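Local coordinates for hypothetical protein SpyM3_0169 (Streptococcus pyogenes, PDB 1PG6) that is of unknown function but belongs to the AIM24 family of the cupin clan, a beta-rich fold, and carries bound calcium ions in the crystal, at residues K111-N116 against V183-E189; G77-I82 against Q128-E132; G174-N180 against V210-G216. All coordinates share one frame. Residue numbers count along the deposited sequence, not the author numbering.

Interaction 1. Residues K111-N116 against V183-E189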
loop_
_atom_site.group_PDB
_atom_site.type_symbol
_atom_site.label_atom_id
_atom_site.label_comp_id
_atom_site.label_asym_id
_atom_site.label_seq_id
_atom_site.Cartn_x
_atom_site.Cartn_y
_atom_site.Cartn_z
ATOM N N LYS A 111 6.933 -13.351 8.708
ATOM C CA LYS A 111 6.362 -12.049 9.018
ATOM C C LYS A 111 5.455 -11.598 7.878
ATOM O O LYS A 111 5.729 -11.863 6.707
ATOM C CB LYS A 111 7.479 -11.021 9.244
ATOM C CG LYS A 111 8.357 -11.325 10.454
ATOM C CD LYS A 111 9.476 -10.306 10.623
ATOM C CE LYS A 111 8.950 -8.921 10.995
ATOM N NZ LYS A 111 8.430 -8.855 12.392
ATOM N N GLN A 112 4.360 -10.941 8.239
ATOM C CA GLN A 112 3.405 -10.424 7.273
ATOM C C GLN A 112 3.065 -9.021 7.727
ATOM O O GLN A 112 3.384 -8.636 8.852
ATOM C CB GLN A 112 2.135 -11.276 7.226
ATOM C CG GLN A 112 2.341 -12.707 6.734
ATOM C CD GLN A 112 2.924 -12.779 5.332
ATOM O OE1 GLN A 112 2.630 -11.945 4.477
ATOM N NE2 GLN A 112 3.740 -13.797 5.086
ATOM N N TYR A 113 2.407 -8.258 6.861
ATOM C CA TYR A 113 2.069 -6.882 7.192
ATOM C C TYR A 113 0.690 -6.449 6.732
ATOM O O TYR A 113 0.080 -7.075 5.866
ATOM C CB TYR A 113 3.092 -5.929 6.564
ATOM C CG TYR A 113 4.525 -6.182 6.977
ATOM C CD1 TYR A 113 5.297 -7.162 6.344
ATOM C CD2 TYR A 113 5.092 -5.480 8.039
ATOM C CE1 TYR A 113 6.597 -7.439 6.766
ATOM C CE2 TYR A 113 6.386 -5.751 8.471
ATOM C CZ TYR A 113 7.130 -6.728 7.838
ATOM O OH TYR A 113 8.391 -7.017 8.299
ATOM N N ARG A 114 0.218 -5.362 7.332
ATOM C CA ARG A 114 -1.045 -4.746 6.975
ATOM C C ARG A 114 -0.619 -3.357 6.490
ATOM O O ARG A 114 0.382 -2.808 6.967
ATOM C CB ARG A 114 -1.974 -4.626 8.189
ATOM C CG ARG A 114 -2.332 -5.961 8.847
ATOM C CD ARG A 114 -3.449 -5.780 9.868
ATOM N NE ARG A 114 -3.560 -6.897 10.816
ATOM C CZ ARG A 114 -4.176 -8.049 10.567
ATOM N NH1 ARG A 114 -4.755 -8.264 9.392
ATOM N NH2 ARG A 114 -4.221 -8.988 11.501
ATOM N N LEU A 115 -1.349 -2.807 5.529
ATOM C CA LEU A 115 -1.020 -1.494 4.987
ATOM C C LEU A 115 -2.251 -0.650 4.761
ATOM O O LEU A 115 -3.320 -1.160 4.426
ATOM C CB LEU A 115 -0.306 -1.618 3.640
ATOM C CG LEU A 115 0.812 -2.635 3.439
ATOM C CD1 LEU A 115 0.214 -4.012 3.239
ATOM C CD2 LEU A 115 1.625 -2.239 2.209
ATOM N N ASN A 116 -2.086 0.653 4.937
ATOM C CA ASN A 116 -3.163 1.604 4.711
ATOM C C ASN A 116 -3.300 1.873 3.225
ATOM O O ASN A 116 -2.403 1.558 2.445
ATOM C CB ASN A 116 -2.853 2.922 5.407
ATOM C CG ASN A 116 -3.397 2.977 6.801
ATOM O OD1 ASN A 116 -2.723 3.429 7.730
ATOM N ND2 ASN A 116 -4.627 2.520 6.966
ATOM N N VAL A 183 0.423 6.498 9.131
ATOM C CA VAL A 183 0.766 5.084 9.220
ATOM C C VAL A 183 0.887 4.459 7.838
ATOM O O VAL A 183 -0.051 4.484 7.048
ATOM C CB VAL A 183 -0.288 4.319 10.054
ATOM C CG1 VAL A 183 -0.000 2.824 10.031
ATOM C CG2 VAL A 183 -0.283 4.837 11.486
ATOM N N VAL A 184 2.059 3.910 7.542
ATOM C CA VAL A 184 2.297 3.286 6.245
ATOM C C VAL A 184 1.924 1.802 6.245
ATOM O O VAL A 184 1.049 1.362 5.495
ATOM C CB VAL A 184 3.785 3.410 5.831
ATOM C CG1 VAL A 184 4.021 2.714 4.492
ATOM C CG2 VAL A 184 4.176 4.880 5.740
ATOM N N ALA A 185 2.602 1.037 7.094
ATOM C CA ALA A 185 2.378 -0.400 7.181
ATOM C C ALA A 185 2.824 -0.881 8.553
ATOM O O ALA A 185 3.621 -0.222 9.218
ATOM C CB ALA A 185 3.182 -1.107 6.090
ATOM N N TRP A 186 2.315 -2.029 8.986
ATOM C CA TRP A 186 2.700 -2.540 10.295
ATOM C C TRP A 186 2.577 -4.056 10.369
ATOM O O TRP A 186 1.880 -4.670 9.564
ATOM C CB TRP A 186 1.856 -1.863 11.384
ATOM C CG TRP A 186 0.387 -2.187 11.330
ATOM C CD1 TRP A 186 -0.261 -3.160 12.040
ATOM C CD2 TRP A 186 -0.616 -1.535 10.537
ATOM N NE1 TRP A 186 -1.602 -3.153 11.742
ATOM C CE2 TRP A 186 -1.848 -2.171 10.821
ATOM C CE3 TRP A 186 -0.594 -0.479 9.614
ATOM C CZ2 TRP A 186 -3.050 -1.783 10.213
ATOM C CZ3 TRP A 186 -1.792 -0.095 9.010
ATOM C CH2 TRP A 186 -3.004 -0.748 9.315
ATOM N N SER A 187 3.274 -4.655 11.327
ATOM C CA SER A 187 3.260 -6.107 11.499
ATOM C C SER A 187 1.857 -6.661 11.698
ATOM O O SER A 187 1.065 -6.122 12.473
ATOM C CB SER A 187 4.135 -6.500 12.685
ATOM O OG SER A 187 5.501 -6.204 12.437
ATOM N N ARG A 188 1.554 -7.748 10.999
ATOM C CA ARG A 188 0.239 -8.368 11.104
ATOM C C ARG A 188 0.053 -8.948 12.502
ATOM O O ARG A 188 -1.067 -9.057 12.998
ATOM C CB ARG A 188 0.096 -9.474 10.064
ATOM C CG ARG A 188 -1.312 -10.023 9.968
ATOM C CD ARG A 188 -1.364 -11.175 9.004
ATOM N NE ARG A 188 -0.603 -12.312 9.497
ATOM C CZ ARG A 188 -0.431 -13.439 8.818
ATOM N NH1 ARG A 188 -0.969 -13.577 7.612
ATOM N NH2 ARG A 188 0.280 -14.426 9.345
ATOM N N GLU A 189 1.171 -9.306 13.123
ATOM C CA GLU A 189 1.194 -9.881 14.460
ATOM C C GLU A 189 0.730 -8.902 15.554
ATOM O O GLU A 189 0.349 -9.313 16.655
ATOM C CB GLU A 189 2.614 -10.389 14.737
ATOM C CG GLU A 189 3.707 -9.437 14.205
ATOM C CD GLU A 189 4.548 -10.006 13.057
ATOM O OE1 GLU A 189 4.000 -10.351 11.968
ATOM O OE2 GLU A 189 5.793 -10.092 13.240
HETATM O O HOH W 1 5.851 -8.338 10.699
HETATM O O HOH W 2 -1.750 -5.873 12.730
HETATM O O HOH W 3 -4.191 -8.179 14.290
#
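Trp186 and Arg114 pack on one face of an antiparallel strand pair. Chi1 of 66° (p) brings the end of the Trp186 indole nearer to 111-116. Arg114, m at chi1, lays CB over the six-membered ring of Trp186, 3.9 Å from the centroid, a CH-pi contact. Arg114 is t at chi2 and chi3 and bends at chi4 (-81°). Its NE holds water 2, and NH1 bonds Thr151. Strands 113-116 and 183-187 are central neighbours in an antiparallel sheet of this cupin-clan fold. Arg114 and Trp186 form a hydrogen-bonded pair of these strands (Arg114 N to Trp186 O and Trp186 N to Arg114 O, each 2.9 Å); Asn116 N donates to Val184 O at 3.3 Å. On the other face, Leu115 CG meets Ala185 CB at 3.9 Å. Arg188 N donates to Gln112 O at 3.0 Å. Gln112 CG lies over the Arg188 guanidinium, while Gln112 OE1 turns to Thr152. Lys111, p at chi3 and chi4, forms a salt bridge from NZ to Glu189 OE2 (3.0 Å) and another to Glu219.

Interaction 2. Residues G77-I82 against Q128-E132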
loop_
_atom_site.group_PDB
_atom_site.type_symbol
_atom_site.label_atom_id
_atom_site.label_comp_id
_atom_site.label_asym_id
_atom_site.label_seq_id
_atom_site.Cartn_x
_atom_site.Cartn_y
_atom_site.Cartn_z
ATOM N N GLY A 77 -12.301 -9.895 -2.043
ATOM C CA GLY A 77 -11.386 -9.137 -1.209
ATOM C C GLY A 77 -10.257 -8.518 -2.010
ATOM O O GLY A 77 -9.266 -8.057 -1.444
ATOM N N GLU A 78 -10.403 -8.512 -3.332
ATOM C CA GLU A 78 -9.392 -7.945 -4.215
ATOM C C GLU A 78 -9.613 -6.450 -4.409
ATOM O O GLU A 78 -10.680 -5.925 -4.092
ATOM C CB GLU A 78 -9.425 -8.645 -5.575
ATOM C CG GLU A 78 -8.976 -10.096 -5.540
ATOM C CD GLU A 78 -9.082 -10.768 -6.894
ATOM O OE1 GLU A 78 -8.513 -10.236 -7.871
ATOM O OE2 GLU A 78 -9.732 -11.831 -6.982
ATOM N N SER A 79 -8.600 -5.771 -4.936
ATOM C CA SER A 79 -8.685 -4.336 -5.166
ATOM C C SER A 79 -8.709 -4.005 -6.648
ATOM O O SER A 79 -7.979 -4.597 -7.443
ATOM C CB SER A 79 -7.500 -3.622 -4.506
ATOM O OG SER A 79 -7.525 -2.231 -4.781
HETATM N N MSE A 80 -9.560 -3.055 -7.017
HETATM C CA MSE A 80 -9.670 -2.628 -8.404
HETATM C C MSE A 80 -8.524 -1.687 -8.752
HETATM O O MSE A 80 -8.313 -1.362 -9.919
HETATM C CB MSE A 80 -11.008 -1.918 -8.634
HETATM C CG MSE A 80 -12.214 -2.843 -8.638
HETATM SE SE MSE A 80 -12.206 -4.008 -10.174
HETATM C CE MSE A 80 -11.187 -5.468 -9.437
ATOM N N PHE A 81 -7.781 -1.256 -7.735
ATOM C CA PHE A 81 -6.668 -0.338 -7.948
ATOM C C PHE A 81 -5.313 -1.034 -7.930
ATOM O O PHE A 81 -4.275 -0.407 -7.713
ATOM C CB PHE A 81 -6.713 0.776 -6.906
ATOM C CG PHE A 81 -8.053 1.443 -6.814
ATOM C CD1 PHE A 81 -9.011 0.986 -5.917
ATOM C CD2 PHE A 81 -8.382 2.489 -7.668
ATOM C CE1 PHE A 81 -10.280 1.561 -5.868
ATOM C CE2 PHE A 81 -9.647 3.072 -7.631
ATOM C CZ PHE A 81 -10.599 2.606 -6.729
ATOM N N ILE A 82 -5.341 -2.342 -8.159
ATOM C CA ILE A 82 -4.130 -3.141 -8.209
ATOM C C ILE A 82 -4.143 -3.931 -9.513
ATOM O O ILE A 82 -5.112 -4.627 -9.819
ATOM C CB ILE A 82 -4.037 -4.124 -7.024
ATOM C CG1 ILE A 82 -3.927 -3.343 -5.711
ATOM C CG2 ILE A 82 -2.830 -5.038 -7.201
ATOM C CD1 ILE A 82 -3.827 -4.221 -4.473
ATOM N N GLN A 128 0.086 -13.314 -1.632
ATOM C CA GLN A 128 -1.345 -13.066 -1.717
ATOM C C GLN A 128 -1.710 -11.874 -0.830
ATOM O O GLN A 128 -0.933 -11.471 0.036
ATOM C CB GLN A 128 -2.103 -14.310 -1.244
ATOM C CG GLN A 128 -3.548 -14.398 -1.705
ATOM C CD GLN A 128 -3.688 -15.017 -3.089
ATOM O OE1 GLN A 128 -4.774 -15.022 -3.673
ATOM N NE2 GLN A 128 -2.586 -15.551 -3.618
ATOM N N TYR A 129 -2.892 -11.309 -1.044
ATOM C CA TYR A 129 -3.329 -10.183 -0.234
ATOM C C TYR A 129 -4.846 -10.160 -0.135
ATOM O O TYR A 129 -5.546 -10.736 -0.969
ATOM C CB TYR A 129 -2.836 -8.861 -0.843
ATOM C CG TYR A 129 -3.662 -8.372 -2.017
ATOM C CD1 TYR A 129 -4.803 -7.596 -1.815
ATOM C CD2 TYR A 129 -3.323 -8.714 -3.323
ATOM C CE1 TYR A 129 -5.587 -7.174 -2.887
ATOM C CE2 TYR A 129 -4.101 -8.299 -4.405
ATOM C CZ TYR A 129 -5.228 -7.532 -4.180
ATOM O OH TYR A 129 -6.000 -7.122 -5.243
ATOM N N LYS A 130 -5.345 -9.492 0.893
ATOM C CA LYS A 130 -6.777 -9.354 1.083
ATOM C C LYS A 130 -7.059 -7.939 1.567
ATOM O O LYS A 130 -6.278 -7.366 2.327
ATOM C CB LYS A 130 -7.288 -10.359 2.113
ATOM C CG LYS A 130 -8.792 -10.315 2.294
ATOM C CD LYS A 130 -9.252 -11.243 3.407
ATOM C CE LYS A 130 -10.765 -11.177 3.576
ATOM N NZ LYS A 130 -11.227 -9.783 3.843
HETATM N N MSE A 131 -8.177 -7.382 1.114
HETATM C CA MSE A 131 -8.594 -6.040 1.500
HETATM C C MSE A 131 -9.703 -6.164 2.535
HETATM O O MSE A 131 -10.554 -7.049 2.436
HETATM C CB MSE A 131 -9.138 -5.274 0.287
HETATM C CG MSE A 131 -8.198 -5.181 -0.906
HETATM SE SE MSE A 131 -6.579 -4.201 -0.508
HETATM C CE MSE A 131 -7.350 -2.455 -0.242
ATOM N N GLU A 132 -9.700 -5.278 3.525
ATOM C CA GLU A 132 -10.731 -5.296 4.556
ATOM C C GLU A 132 -11.193 -3.891 4.907
ATOM O O GLU A 132 -10.388 -3.031 5.262
ATOM C CB GLU A 132 -10.227 -5.979 5.830
ATOM C CG GLU A 132 -11.216 -5.883 6.993
ATOM C CD GLU A 132 -10.631 -6.341 8.317
ATOM O OE1 GLU A 132 -10.338 -7.546 8.456
ATOM O OE2 GLU A 132 -10.461 -5.492 9.219
HETATM O O HOH W 4 -5.637 -8.388 -7.662
#
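An ST turn in the loop between helix 67-76 and strand 82-87 meets strand 128-133, an outermost strand of one of the sheets of this cupin-clan fold. Within the loop, Ser79 OG accepts from Phe81 N at 3.1 Å, and Ser79 to Ile82 form a type I beta turn. Gly77 is the first residue to leave the helix. Its phi is positive, at 80°, and a CB here would come tight against Lys130 CG. The chain can therefore lie close to the strand at this point. Met131 N donates to Gly77 O at 2.9 Å, a single backbone link rather than a strand pairing. Tyr129 takes the p rotamer, which brings the end of its ring to the loop. The apolar part of the contact is a CH-pi interaction: Ile82 CD1 sits over the ring face, 4.0 Å from its centroid and 3.6 Å from Tyr129 CZ. Met131, a selenomethionine, points toward the loop and brings CG to 4.0 Å from Ser79 CB. Ile82 and Met131 also both touch Met150 of strand 148-153. Lys55 bonds the carbonyls of Ser79 and Ile82. Ser79 N approaches at the ring edge and donates to Tyr129 OH at 2.9 Å; water 4 lies 2.8 Å from Tyr129 OH.

Interaction 3. Residues G174-N180 against V210-G216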
loop_
_atom_site.group_PDB
_atom_site.type_symbol
_atom_site.label_atom_id
_atom_site.label_comp_id
_atom_site.label_asym_id
_atom_site.label_seq_id
_atom_site.Cartn_x
_atom_site.Cartn_y
_atom_site.Cartn_z
ATOM N N GLY A 174 4.215 -3.123 24.383
ATOM C CA GLY A 174 3.422 -1.997 24.841
ATOM C C GLY A 174 2.383 -1.521 23.845
ATOM O O GLY A 174 1.998 -2.249 22.930
ATOM N N THR A 175 1.928 -0.288 24.020
ATOM C CA THR A 175 0.922 0.277 23.133
ATOM C C THR A 175 1.332 1.653 22.626
ATOM O O THR A 175 2.134 2.349 23.247
ATOM C CB THR A 175 -0.438 0.398 23.850
ATOM O OG1 THR A 175 -1.428 0.873 22.929
ATOM C CG2 THR A 175 -0.334 1.367 25.015
HETATM N N MSE A 176 0.769 2.042 21.489
HETATM C CA MSE A 176 1.077 3.333 20.899
HETATM C C MSE A 176 -0.043 3.726 19.948
HETATM O O MSE A 176 -0.548 2.894 19.196
HETATM C CB MSE A 176 2.404 3.252 20.145
HETATM C CG MSE A 176 2.912 4.579 19.624
HETATM SE SE MSE A 176 4.643 4.391 18.792
HETATM C CE MSE A 176 5.750 4.525 20.371
ATOM N N THR A 177 -0.433 4.994 19.994
ATOM C CA THR A 177 -1.500 5.497 19.139
ATOM C C THR A 177 -0.950 6.581 18.219
ATOM O O THR A 177 -0.334 7.547 18.669
ATOM C CB THR A 177 -2.659 6.052 19.987
ATOM O OG1 THR A 177 -3.225 4.983 20.760
ATOM C CG2 THR A 177 -3.736 6.653 19.094
ATOM N N ILE A 178 -1.190 6.409 16.925
ATOM C CA ILE A 178 -0.693 7.333 15.913
ATOM C C ILE A 178 -1.770 7.736 14.912
ATOM O O ILE A 178 -2.622 6.930 14.549
ATOM C CB ILE A 178 0.445 6.666 15.109
ATOM C CG1 ILE A 178 1.490 6.083 16.062
ATOM C CG2 ILE A 178 1.092 7.678 14.172
ATOM C CD1 ILE A 178 2.466 5.174 15.378
ATOM N N ASP A 179 -1.715 8.995 14.481
ATOM C CA ASP A 179 -2.626 9.532 13.474
ATOM C C ASP A 179 -2.517 8.533 12.313
ATOM O O ASP A 179 -1.422 8.300 11.789
ATOM C CB ASP A 179 -2.118 10.920 13.067
ATOM C CG ASP A 179 -2.912 11.550 11.945
ATOM O OD1 ASP A 179 -3.726 10.871 11.290
ATOM O OD2 ASP A 179 -2.690 12.755 11.717
ATOM N N ASN A 180 -3.631 7.930 11.906
ATOM C CA ASN A 180 -3.568 6.923 10.844
ATOM C C ASN A 180 -3.075 7.451 9.506
ATOM O O ASN A 180 -2.598 6.679 8.673
ATOM C CB ASN A 180 -4.930 6.254 10.655
ATOM C CG ASN A 180 -4.835 4.966 9.856
ATOM O OD1 ASN A 180 -5.516 4.790 8.844
ATOM N ND2 ASN A 180 -3.980 4.063 10.304
ATOM N N VAL A 210 -9.029 9.926 12.141
ATOM C CA VAL A 210 -8.936 8.683 12.893
ATOM C C VAL A 210 -7.499 8.333 13.250
ATOM O O VAL A 210 -6.565 8.629 12.501
ATOM C CB VAL A 210 -9.533 7.486 12.109
ATOM C CG1 VAL A 210 -11.031 7.675 11.923
ATOM C CG2 VAL A 210 -8.837 7.345 10.763
ATOM N N VAL A 211 -7.332 7.705 14.406
ATOM C CA VAL A 211 -6.015 7.289 14.859
ATOM C C VAL A 211 -5.964 5.769 14.832
ATOM O O VAL A 211 -6.999 5.103 14.755
ATOM C CB VAL A 211 -5.726 7.772 16.296
ATOM C CG1 VAL A 211 -5.791 9.287 16.358
ATOM C CG2 VAL A 211 -6.719 7.154 17.268
ATOM N N ASN A 212 -4.755 5.226 14.881
ATOM C CA ASN A 212 -4.561 3.785 14.882
ATOM C C ASN A 212 -3.860 3.449 16.194
ATOM O O ASN A 212 -2.772 3.957 16.470
ATOM C CB ASN A 212 -3.681 3.366 13.695
ATOM C CG ASN A 212 -3.804 1.888 13.364
ATOM O OD1 ASN A 212 -4.017 1.056 14.248
ATOM N ND2 ASN A 212 -3.654 1.553 12.087
ATOM N N THR A 213 -4.496 2.623 17.020
ATOM C CA THR A 213 -3.896 2.223 18.287
ATOM C C THR A 213 -3.331 0.814 18.135
ATOM O O THR A 213 -4.060 -0.131 17.822
ATOM C CB THR A 213 -4.925 2.240 19.440
ATOM O OG1 THR A 213 -5.343 3.588 19.685
ATOM C CG2 THR A 213 -4.307 1.668 20.712
ATOM N N PHE A 214 -2.023 0.689 18.346
ATOM C CA PHE A 214 -1.310 -0.580 18.229
ATOM C C PHE A 214 -0.959 -1.154 19.595
ATOM O O PHE A 214 -0.632 -0.416 20.522
ATOM C CB PHE A 214 -0.007 -0.380 17.450
ATOM C CG PHE A 214 -0.200 0.216 16.091
ATOM C CD1 PHE A 214 -0.605 -0.575 15.023
ATOM C CD2 PHE A 214 0.013 1.573 15.881
ATOM C CE1 PHE A 214 -0.796 -0.022 13.757
ATOM C CE2 PHE A 214 -0.175 2.135 14.622
ATOM C CZ PHE A 214 -0.579 1.336 13.557
ATOM N N ARG A 215 -1.018 -2.477 19.706
ATOM C CA ARG A 215 -0.683 -3.160 20.953
ATOM C C ARG A 215 0.012 -4.482 20.640
ATOM O O ARG A 215 -0.436 -5.230 19.773
ATOM C CB ARG A 215 -1.954 -3.438 21.765
ATOM C CG ARG A 215 -2.820 -2.218 22.010
ATOM C CD ARG A 215 -4.062 -2.563 22.819
ATOM N NE ARG A 215 -4.862 -1.375 23.105
ATOM C CZ ARG A 215 -5.874 -1.342 23.964
ATOM N NH1 ARG A 215 -6.221 -2.436 24.634
ATOM N NH2 ARG A 215 -6.540 -0.211 24.155
ATOM N N GLY A 216 1.110 -4.764 21.336
ATOM C CA GLY A 216 1.817 -6.015 21.114
ATOM C C GLY A 216 3.260 -5.887 20.665
ATOM O O GLY A 216 3.942 -4.914 20.985
HETATM O O HOH W 5 -6.230 9.908 10.123
#
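Strands 174-179 and 211-215 run antiparallel, with axes 4.5 Å apart at closest approach and 161° between their directions. Two hydrogen-bonded pairs hold the middle. Met176 N donates to Phe214 O at 3.0 Å, and Phe214 N to Met176 O at 2.8 Å. Ile178 N donates to Asn212 O at 3.0 Å, and Asn212 N to Ile178 O at 2.8 Å. Gly216 N to Gly174 O and Asn180 N to Val210 O, both 3.1 Å, extend the pairing at its ends. At Gly216 the chain turns a corner; its phi of 120° suits glycine. The strands form an antiparallel sheet with 191-195, in which 211-215 is central. One face bears Thr175, Thr177, Thr213 and Arg215. Thr177 OG1 and Thr213 OG1 share a hydrogen bond of 2.8 Å, and Thr213 OG1 also bonds His195. Thr175 OG1 donates to Phe214 O at 2.8 Å. The other face carries Met176 (selenomethionine), Ile178, Asn212 and Phe214. Ile178 CD1 packs 4.1 Å from Phe214 CE2. Both side chains reach Ile220 and Val183, and Phe214 meets Trp186 edge-to-face. Water 5 links Asp179 OD1 and Val210 O, at 2.9 and 2.7 Å; Asp179 OD1 also accepts from Ala181 N. The chemistry thus implies a two-sided sheet, with hydroxyls and charge on the more exposed face and mainly apolar packing toward the neighbouring sheet.

Interactions 1 and 3 are antiparallel strand pairings in different sheets, whereas interaction 2 sets a loop against a strand. Interaction 1 is the most buried; its centre and that of interaction 2 both lie about 10 Å from the chain centre. Interaction 3 is about 18 Å from it, centre to centre, with one face largely exposed. The sheets of interactions 1 and 3 meet through largely aromatic and apolar packing of Trp186 and Val183 on Phe214, with Asn116 and Asn180 close. Interactions 1 and 2 reach the same sheet, at an inner strand pair and an outermost strand. Interaction 2 relies on few hydrogen bonds and a tyrosine ring; the others rest on repeated backbone bonds.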